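Local coordinates for protein LP04448p (Drosophila melanogaster, PDB 4QMH) that probably helps drive microtubule polymerization as the XMAP215-family protein Mini spindles, which uses an array of TOG domains, this being the fourth, at residues L209-M214 with D228-L233; G204-L209 with E234-N239; M139-L144 with I176-P181; H105-N110 with T153-W158. All coordinates share one frame; numbering follows the deposited sequence.

Interaction 1: L209-M214 with D228-L233; sequences LGFDAM and DILAAL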
# COMPACT_ATOMS: atom_id res chain seq x y z
N LEU A 209 8.53 6.89 16.35
CA LEU A 209 7.79 7.23 17.56
C LEU A 209 8.69 7.44 18.77
O LEU A 209 8.35 8.21 19.67
CB LEU A 209 6.76 6.14 17.89
CG LEU A 209 5.64 5.98 16.86
CD1 LEU A 209 4.56 5.02 17.40
CD2 LEU A 209 5.04 7.34 16.50
N GLY A 210 9.82 6.75 18.80
CA GLY A 210 10.68 6.76 19.97
C GLY A 210 10.28 5.77 21.06
O GLY A 210 9.12 5.36 21.15
N PHE A 211 11.24 5.39 21.90
CA PHE A 211 11.01 4.42 22.96
C PHE A 211 9.93 4.84 23.96
O PHE A 211 9.03 4.06 24.28
CB PHE A 211 12.31 4.13 23.72
CG PHE A 211 12.14 3.16 24.85
CD1 PHE A 211 12.22 1.79 24.62
CD2 PHE A 211 11.90 3.60 26.14
CE1 PHE A 211 12.06 0.89 25.65
CE2 PHE A 211 11.74 2.70 27.19
CZ PHE A 211 11.82 1.34 26.94
N ASP A 212 10.03 6.07 24.47
CA ASP A 212 9.10 6.54 25.49
C ASP A 212 7.63 6.46 25.05
O ASP A 212 6.78 5.98 25.80
CB ASP A 212 9.44 7.98 25.91
CG ASP A 212 10.74 8.06 26.70
OD1 ASP A 212 11.23 7.01 27.18
OD2 ASP A 212 11.25 9.19 26.88
N ALA A 213 7.35 6.89 23.82
CA ALA A 213 5.99 6.86 23.30
C ALA A 213 5.48 5.42 23.16
O ALA A 213 4.33 5.12 23.45
CB ALA A 213 5.90 7.59 21.96
N MET A 214 6.36 4.52 22.74
CA MET A 214 5.94 3.13 22.56
C MET A 214 5.71 2.46 23.90
O MET A 214 4.78 1.68 24.06
CB MET A 214 6.95 2.35 21.71
CG MET A 214 7.04 2.89 20.30
SD MET A 214 8.10 1.93 19.23
CE MET A 214 7.12 0.44 18.99
N ASP A 228 7.03 -9.75 26.95
CA ASP A 228 7.63 -9.96 25.64
C ASP A 228 7.62 -8.70 24.77
O ASP A 228 8.57 -8.46 24.03
CB ASP A 228 6.93 -11.12 24.93
CG ASP A 228 7.06 -12.41 25.72
OD1 ASP A 228 8.20 -12.91 25.86
OD2 ASP A 228 6.03 -12.92 26.22
N ILE A 229 6.56 -7.90 24.88
CA ILE A 229 6.51 -6.65 24.13
C ILE A 229 7.59 -5.70 24.65
O ILE A 229 8.33 -5.09 23.86
CB ILE A 229 5.11 -5.99 24.22
CG1 ILE A 229 4.06 -6.92 23.59
CG2 ILE A 229 5.11 -4.63 23.53
CD1 ILE A 229 2.64 -6.61 24.00
N LEU A 230 7.71 -5.59 25.96
CA LEU A 230 8.73 -4.73 26.55
C LEU A 230 10.12 -5.22 26.15
O LEU A 230 11.01 -4.42 25.83
CB LEU A 230 8.59 -4.65 28.06
CG LEU A 230 9.65 -3.77 28.74
CD1 LEU A 230 9.61 -2.35 28.20
CD2 LEU A 230 9.45 -3.80 30.24
N ALA A 231 10.31 -6.54 26.15
CA ALA A 231 11.59 -7.10 25.74
C ALA A 231 11.95 -6.67 24.32
O ALA A 231 13.10 -6.31 24.05
CB ALA A 231 11.57 -8.63 25.84
N ALA A 232 10.97 -6.69 23.43
CA ALA A 232 11.16 -6.25 22.04
C ALA A 232 11.53 -4.76 21.96
O ALA A 232 12.41 -4.37 21.20
CB ALA A 232 9.92 -6.53 21.21
N LEU A 233 10.86 -3.94 22.76
CA LEU A 233 11.18 -2.51 22.77
C LEU A 233 12.60 -2.32 23.27
O LEU A 233 13.35 -1.51 22.72
CB LEU A 233 10.18 -1.72 23.63
CG LEU A 233 8.70 -1.80 23.27
CD1 LEU A 233 7.89 -0.92 24.23
CD2 LEU A 233 8.47 -1.36 21.84

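Interaction 2: G204-L209 with E234-N239; sequences GIMIHL and EKARPN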
# COMPACT_ATOMS: atom_id res chain seq x y z
N GLY A 204 11.96 0.01 13.07
CA GLY A 204 11.41 0.99 12.16
C GLY A 204 10.32 1.85 12.77
O GLY A 204 10.31 3.06 12.57
N ILE A 205 9.38 1.23 13.48
CA ILE A 205 8.34 1.98 14.19
C ILE A 205 8.96 2.90 15.22
O ILE A 205 8.62 4.08 15.31
CB ILE A 205 7.34 1.02 14.90
CG1 ILE A 205 6.67 0.08 13.88
CG2 ILE A 205 6.32 1.80 15.73
CD1 ILE A 205 5.56 0.72 13.08
N MET A 206 9.90 2.38 16.00
CA MET A 206 10.53 3.19 17.04
C MET A 206 11.33 4.36 16.50
O MET A 206 11.45 5.39 17.17
CB MET A 206 11.41 2.32 17.92
CG MET A 206 11.80 2.99 19.23
SD MET A 206 12.80 1.92 20.26
CE MET A 206 11.56 0.75 20.81
N ILE A 207 11.91 4.21 15.32
CA ILE A 207 12.66 5.31 14.71
C ILE A 207 11.75 6.54 14.55
O ILE A 207 12.21 7.68 14.67
CB ILE A 207 13.28 4.90 13.36
CG1 ILE A 207 14.54 4.09 13.61
CG2 ILE A 207 13.55 6.12 12.48
CD1 ILE A 207 15.07 3.40 12.37
N HIS A 208 10.46 6.30 14.33
CA HIS A 208 9.51 7.39 14.16
C HIS A 208 8.78 7.82 15.43
O HIS A 208 8.44 8.99 15.59
CB HIS A 208 8.51 7.05 13.04
CG HIS A 208 9.15 6.98 11.70
ND1 HIS A 208 9.26 8.07 10.86
CD2 HIS A 208 9.79 5.96 11.06
CE1 HIS A 208 9.91 7.72 9.76
NE2 HIS A 208 10.23 6.44 9.86
N LEU A 209 8.53 6.89 16.35
CA LEU A 209 7.79 7.23 17.56
C LEU A 209 8.69 7.44 18.77
O LEU A 209 8.35 8.21 19.67
CB LEU A 209 6.76 6.14 17.89
CG LEU A 209 5.64 5.98 16.86
CD1 LEU A 209 4.56 5.02 17.40
CD2 LEU A 209 5.04 7.34 16.50
N GLU A 234 12.98 -3.07 24.30
CA GLU A 234 14.31 -2.90 24.88
C GLU A 234 15.40 -3.41 23.94
O GLU A 234 16.51 -2.87 23.91
CB GLU A 234 14.40 -3.57 26.25
CG GLU A 234 13.62 -2.83 27.31
CD GLU A 234 13.52 -3.58 28.63
OE1 GLU A 234 13.59 -4.82 28.63
OE2 GLU A 234 13.35 -2.91 29.67
N LYS A 235 15.07 -4.45 23.16
CA LYS A 235 16.02 -5.01 22.20
C LYS A 235 16.31 -4.03 21.05
O LYS A 235 17.44 -3.97 20.56
CB LYS A 235 15.51 -6.36 21.67
CG LYS A 235 16.49 -7.07 20.75
CD LYS A 235 15.91 -8.38 20.26
CE LYS A 235 16.90 -9.14 19.39
NZ LYS A 235 16.35 -10.46 18.94
N ALA A 236 15.30 -3.26 20.66
CA ALA A 236 15.42 -2.34 19.51
C ALA A 236 16.10 -1.03 19.88
O ALA A 236 16.82 -0.44 19.07
CB ALA A 236 14.05 -2.07 18.92
N ARG A 237 15.84 -0.56 21.09
CA ARG A 237 16.29 0.75 21.53
C ARG A 237 17.78 1.06 21.28
O ARG A 237 18.11 2.14 20.78
CB ARG A 237 15.97 0.91 23.01
CG ARG A 237 16.10 2.31 23.50
CD ARG A 237 16.02 2.29 25.01
NE ARG A 237 15.80 3.61 25.56
CZ ARG A 237 15.52 3.82 26.83
NH1 ARG A 237 15.42 2.80 27.66
NH2 ARG A 237 15.33 5.06 27.27
N PRO A 238 18.68 0.13 21.63
CA PRO A 238 20.10 0.44 21.45
C PRO A 238 20.50 0.55 19.98
O PRO A 238 21.61 0.99 19.67
CB PRO A 238 20.82 -0.73 22.13
CG PRO A 238 19.81 -1.83 22.18
CD PRO A 238 18.48 -1.17 22.30
N ASN A 239 19.60 0.18 19.07
CA ASN A 239 19.88 0.25 17.64
C ASN A 239 19.30 1.47 16.95
O ASN A 239 19.41 1.64 15.73
CB ASN A 239 19.42 -1.03 16.95
CG ASN A 239 20.29 -2.21 17.30
OD1 ASN A 239 21.51 -2.16 17.12
ND2 ASN A 239 19.69 -3.26 17.85

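Interaction 3: M139-L144 with I176-P181; sequences MIADAL and IHSMVP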
# COMPACT_ATOMS: atom_id res chain seq x y z
N MET A 139 -4.79 3.48 6.44
CA MET A 139 -4.86 2.45 5.39
C MET A 139 -4.05 1.21 5.76
O MET A 139 -4.52 0.08 5.62
CB MET A 139 -4.41 3.00 4.04
CG MET A 139 -5.40 4.01 3.48
SD MET A 139 -4.90 4.74 1.91
CE MET A 139 -3.48 5.71 2.40
N ILE A 140 -2.85 1.44 6.26
CA ILE A 140 -1.99 0.32 6.66
C ILE A 140 -2.56 -0.41 7.89
O ILE A 140 -2.68 -1.64 7.89
CB ILE A 140 -0.54 0.82 6.86
CG1 ILE A 140 0.09 1.14 5.50
CG2 ILE A 140 0.30 -0.21 7.61
CD1 ILE A 140 1.37 1.97 5.60
N ALA A 141 -2.95 0.34 8.92
CA ALA A 141 -3.54 -0.28 10.10
C ALA A 141 -4.81 -1.08 9.78
O ALA A 141 -5.03 -2.15 10.34
CB ALA A 141 -3.83 0.77 11.16
N ASP A 142 -5.63 -0.56 8.88
CA ASP A 142 -6.86 -1.26 8.52
C ASP A 142 -6.54 -2.57 7.81
O ASP A 142 -7.26 -3.57 7.98
CB ASP A 142 -7.75 -0.38 7.64
CG ASP A 142 -8.56 0.62 8.44
OD1 ASP A 142 -8.70 0.44 9.67
OD2 ASP A 142 -9.09 1.58 7.83
N ALA A 143 -5.48 -2.58 7.00
CA ALA A 143 -5.08 -3.83 6.34
C ALA A 143 -4.53 -4.83 7.35
O ALA A 143 -4.77 -6.02 7.26
CB ALA A 143 -4.06 -3.55 5.23
N LEU A 144 -3.77 -4.34 8.33
CA LEU A 144 -3.18 -5.22 9.34
C LEU A 144 -4.27 -5.82 10.21
O LEU A 144 -4.23 -7.01 10.57
CB LEU A 144 -2.18 -4.44 10.20
CG LEU A 144 -0.87 -4.04 9.51
CD1 LEU A 144 -0.13 -3.00 10.37
CD2 LEU A 144 0.03 -5.25 9.23
N ILE A 176 1.55 6.13 12.24
CA ILE A 176 2.38 5.08 12.86
C ILE A 176 1.79 4.63 14.21
O ILE A 176 1.73 3.43 14.50
CB ILE A 176 3.85 5.52 13.01
CG1 ILE A 176 4.44 5.92 11.65
CG2 ILE A 176 4.69 4.42 13.66
CD1 ILE A 176 4.35 4.84 10.60
N HIS A 177 1.33 5.57 15.03
CA HIS A 177 0.66 5.20 16.27
C HIS A 177 -0.47 4.19 16.04
O HIS A 177 -0.68 3.29 16.84
CB HIS A 177 0.09 6.43 16.99
CG HIS A 177 1.04 7.09 17.93
ND1 HIS A 177 1.29 6.60 19.20
CD2 HIS A 177 1.78 8.22 17.81
CE1 HIS A 177 2.16 7.39 19.81
NE2 HIS A 177 2.47 8.38 18.99
N SER A 178 -1.21 4.35 14.94
CA SER A 178 -2.34 3.47 14.67
C SER A 178 -1.90 2.02 14.41
O SER A 178 -2.71 1.11 14.52
CB SER A 178 -3.18 3.99 13.49
OG SER A 178 -2.51 3.79 12.26
N MET A 179 -0.62 1.83 14.10
CA MET A 179 -0.09 0.50 13.83
C MET A 179 0.32 -0.21 15.11
O MET A 179 0.49 -1.42 15.14
CB MET A 179 1.11 0.58 12.90
CG MET A 179 0.82 1.29 11.59
SD MET A 179 2.33 1.48 10.65
CE MET A 179 1.69 2.58 9.39
N VAL A 180 0.51 0.56 16.17
CA VAL A 180 1.11 0.00 17.38
C VAL A 180 0.31 -1.15 18.03
O VAL A 180 0.89 -2.16 18.44
CB VAL A 180 1.45 1.11 18.41
CG1 VAL A 180 1.83 0.49 19.75
CG2 VAL A 180 2.59 1.99 17.89
N PRO A 181 -1.02 -1.03 18.13
CA PRO A 181 -1.75 -2.18 18.69
C PRO A 181 -1.54 -3.44 17.87
O PRO A 181 -1.51 -4.55 18.42
CB PRO A 181 -3.21 -1.73 18.62
CG PRO A 181 -3.15 -0.24 18.67
CD PRO A 181 -1.90 0.13 17.90
O HOH W 1 -1.98 3.03 9.54

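Interaction 4: H105-N110 with T153-W158; sequences HALGDN and TELWAW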
# COMPACT_ATOMS: atom_id res chain seq x y z
N HIS A 105 -4.53 -4.92 -0.27
CA HIS A 105 -5.36 -6.09 -0.20
C HIS A 105 -4.77 -7.24 -1.03
O HIS A 105 -4.85 -8.40 -0.63
CB HIS A 105 -6.78 -5.78 -0.63
CG HIS A 105 -7.74 -6.87 -0.31
ND1 HIS A 105 -8.16 -7.14 0.98
CD2 HIS A 105 -8.32 -7.80 -1.10
CE1 HIS A 105 -8.98 -8.17 0.96
NE2 HIS A 105 -9.09 -8.59 -0.29
N ALA A 106 -4.15 -6.91 -2.16
CA ALA A 106 -3.56 -7.93 -3.01
C ALA A 106 -2.31 -8.55 -2.38
O ALA A 106 -1.86 -9.61 -2.81
CB ALA A 106 -3.21 -7.35 -4.40
N LEU A 107 -1.73 -7.87 -1.39
CA LEU A 107 -0.59 -8.44 -0.65
C LEU A 107 -0.98 -9.70 0.10
O LEU A 107 -0.11 -10.44 0.56
CB LEU A 107 -0.04 -7.44 0.37
CG LEU A 107 0.76 -6.26 -0.14
CD1 LEU A 107 1.19 -5.40 1.06
CD2 LEU A 107 1.98 -6.71 -0.92
N GLY A 108 -2.27 -9.93 0.25
CA GLY A 108 -2.76 -11.11 0.95
C GLY A 108 -3.03 -12.29 0.03
O GLY A 108 -3.50 -13.34 0.48
N ASP A 109 -2.73 -12.12 -1.25
CA ASP A 109 -3.06 -13.13 -2.25
C ASP A 109 -2.32 -14.43 -1.96
O ASP A 109 -1.20 -14.41 -1.45
CB ASP A 109 -2.70 -12.63 -3.65
CG ASP A 109 -3.37 -13.45 -4.74
OD1 ASP A 109 -2.86 -14.54 -5.08
OD2 ASP A 109 -4.40 -12.99 -5.27
N ASN A 110 -2.96 -15.56 -2.27
CA ASN A 110 -2.37 -16.89 -2.14
C ASN A 110 -1.18 -17.14 -3.05
O ASN A 110 -0.36 -18.02 -2.78
CB ASN A 110 -3.41 -17.97 -2.45
CG ASN A 110 -4.49 -18.05 -1.41
OD1 ASN A 110 -4.28 -17.73 -0.24
ND2 ASN A 110 -5.67 -18.49 -1.83
N THR A 153 2.35 -10.92 6.85
CA THR A 153 3.74 -11.23 6.55
C THR A 153 4.36 -10.21 5.60
O THR A 153 5.41 -9.65 5.89
CB THR A 153 3.88 -12.64 5.96
OG1 THR A 153 3.35 -13.59 6.89
CG2 THR A 153 5.35 -12.97 5.68
N GLU A 154 3.69 -9.96 4.48
CA GLU A 154 4.23 -9.03 3.48
C GLU A 154 4.29 -7.61 4.02
O GLU A 154 5.25 -6.89 3.78
CB GLU A 154 3.39 -9.02 2.20
CG GLU A 154 3.34 -10.33 1.46
CD GLU A 154 4.66 -10.72 0.81
OE1 GLU A 154 5.53 -9.85 0.60
OE2 GLU A 154 4.81 -11.91 0.51
N LEU A 155 3.24 -7.21 4.74
CA LEU A 155 3.12 -5.81 5.15
C LEU A 155 4.10 -5.45 6.26
O LEU A 155 4.72 -4.38 6.22
CB LEU A 155 1.67 -5.49 5.53
CG LEU A 155 1.33 -4.01 5.71
CD1 LEU A 155 1.96 -3.14 4.61
CD2 LEU A 155 -0.18 -3.84 5.76
N TRP A 156 4.28 -6.33 7.24
CA TRP A 156 5.32 -6.08 8.23
C TRP A 156 6.73 -6.08 7.61
O TRP A 156 7.59 -5.32 8.04
CB TRP A 156 5.24 -7.08 9.40
CG TRP A 156 4.13 -6.79 10.36
CD1 TRP A 156 3.10 -7.63 10.70
CD2 TRP A 156 3.91 -5.58 11.11
NE1 TRP A 156 2.28 -7.03 11.61
CE2 TRP A 156 2.74 -5.77 11.88
CE3 TRP A 156 4.60 -4.37 11.20
CZ2 TRP A 156 2.24 -4.78 12.73
CZ3 TRP A 156 4.10 -3.39 12.05
CH2 TRP A 156 2.93 -3.60 12.80
N ALA A 157 6.96 -6.91 6.61
CA ALA A 157 8.28 -6.92 5.96
C ALA A 157 8.50 -5.59 5.28
O ALA A 157 9.59 -5.03 5.32
CB ALA A 157 8.36 -8.04 4.94
N TRP A 158 7.45 -5.08 4.64
CA TRP A 158 7.55 -3.83 3.90
C TRP A 158 7.78 -2.68 4.86
O TRP A 158 8.63 -1.83 4.62
CB TRP A 158 6.30 -3.62 3.06
CG TRP A 158 6.30 -2.35 2.24
CD1 TRP A 158 6.90 -2.15 1.03
CD2 TRP A 158 5.63 -1.12 2.56
NE1 TRP A 158 6.66 -0.86 0.57
CE2 TRP A 158 5.88 -0.21 1.50
CE3 TRP A 158 4.85 -0.70 3.64
CZ2 TRP A 158 5.38 1.08 1.50
CZ3 TRP A 158 4.35 0.59 3.64
CH2 TRP A 158 4.62 1.47 2.58

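Interaction 1: L209-M214 with D228-L233
L233 meets M214 through its two methyl branches and F211 through CB, and the two sides pack differently. The tight side lies at M214, where CD2 of L233 meets the methyl CE of M214 at 3.6 Å and CB of the same methionine at 4.0 Å. The bend at chi3 (71°) turns the M214 methyl back to this leucine branch, while CD1 of L233 rests beside the M214 backbone carbonyl. Both residues are buried, and I205 and M206 of helix 192-209 close in on M214 as well. Toward the other, partly exposed side the packing slackens. With CG opposite the backbone N (chi1 179°), F211 swings its ring across to L233, CE1 lying 3.8 Å from CB of L233. The L233 carbonyl O meets the ring edge in its plane, and CZ only just reaches CD1 of L230 at 4.5 Å. A serine in place of F211 would probably open a gap beside CB of L233 and leave R237 without its cation-pi partner. Helices 211-221 and 226-236, consecutive in the chain, pair here as a helical hairpin, the building block of the HEAT-type alpha solenoid found in TOG domains.

Interaction 2: G204-L209 with E234-N239
The backbones come nearest at M206 and R237, whose CA atoms are 7.7 Å apart, where the last turns of helix 192-209 face the 3-10 segment 237-239 that follows helix 226-236. On the first side I205 O accepts from both H208 N and L209 N, each at 3.0 Å, a sign that the helix tightens just before it stops. On the second, N239 N bonds to A236 O at 2.8 Å. One side chain spans most of the distance between them. M206 sends CG away from its own backbone N (chi1 -165°) and runs straight out as far as the sulfur, which settles 3.9 Å from CA of R237. The final torsion then bends the methyl aside, setting CE 4.2 Å from CB of A236. Thioether and methyl thus share the work, the sulfur lying against backbone and the methyl against the methyl of A236. Apolar packing between neighbouring helices holds together a HEAT-type alpha solenoid such as a TOG domain; here it joins the last helix to the one two before it in the chain. R237 contributes little beyond its CA and CB, because its extended chain leads away from M206. M206 meanwhile has other neighbours: F211 and M214 of helix 211-221 and, from the C-terminal tail, L240. H208, on another side of the same helix, gives its NE2 to L163 O in a hydrogen bond.

Interaction 3: M139-L144 with I176-P181
I140 and M179 make the apolar half of this contact. Extended beyond CG, with chi3 at -170°, M179 carries its methyl across to the beta-branch of I140. There CE lies 3.6 Å from CG2 of I140 and 3.8 Å from CB, with CD1 of the isoleucine also close, so that a single methyl is held against three carbons of one side chain. The second group of contacts involves S178. Its hydroxyl stands between backbone N and carbonyl carbon (chi1 74°), which sets OG 3.5 Å from CB of A141. That methyl also abuts the S178 carbonyl O. Polar linkage is indirect: a water accepts from A141 N at 2.9 Å and donates to S178 OG at 2.9 Å, tying the first turn of one helix to the other. OG is also hydrogen-bonded to D175 O within its own helix, so the hydroxyl is gripped by two partners. The segments run almost parallel, their axes 8.6 Å apart at an angle of 13°. Such side-by-side stacking of helices separated in sequence by an intervening one is characteristic of a HEAT-type solenoid. That intervening helix, 149-162, packs against I140 through W158 and L159, while helix 96-106 borders M139 and helix 192-209 lies against I176 and V180.

Interaction 4: H105-N110 with T153-W158
E154, which leans against L107, has its backbone O bonded to W158 N at 3.0 Å, an ordinary bond of helix 149-162. CB of E154 sits 4.1 Å from CD2 of L107, and CG lies 3.6 Å from the L107 carbonyl O, a close approach without a hydrogen bond. A bend at chi2 (-69°) then carries the carboxylate off from the leucine, and OE2 forms a salt bridge with R115 NE. The other leucine branch also reaches this helix: CD1 of L107 stands 4.3 Å from CD1 of L155, a looser contact between two buried side chains. L107 lies in a type I beta turn from A106 to D109, closed by D109 N bonding to A106 O at 3.1 Å. The turn leaving helix 96-106 thus packs on helix 149-162 within the HEAT-type solenoid of a TOG domain. L119 of helix 112-129 touches both L107 and E154. R115 from that helix also bonds through NH1 to D109 O, so one guanidinium joins the turn to the glutamate. The chemistry divides accordingly: methylenes and methyls do the direct packing, while the charged end of E154 finds its mate in a third helix, which would probably steady its carboxylate beside the apolar core.

From the N terminus, residues 105-110 open interaction 4 and residues 139-144 open interaction 3 before either has closed. Residues 153-158 then close the first and 176-181 the second, so the two loops cross; they also touch, through I140, A143 and L144 against L155, W156 and W158. Further on, the pattern changes to nesting. Residues 204-209 begin interaction 2, the shared L209 leads into interaction 1, and helix 226-236 closes the inner loop with 228-233 and the outer with 234-239. L209 also packs on I176, H177 and V180, linking this C-terminal pair to interaction 3 and thus the last three helices to the middle of the solenoid.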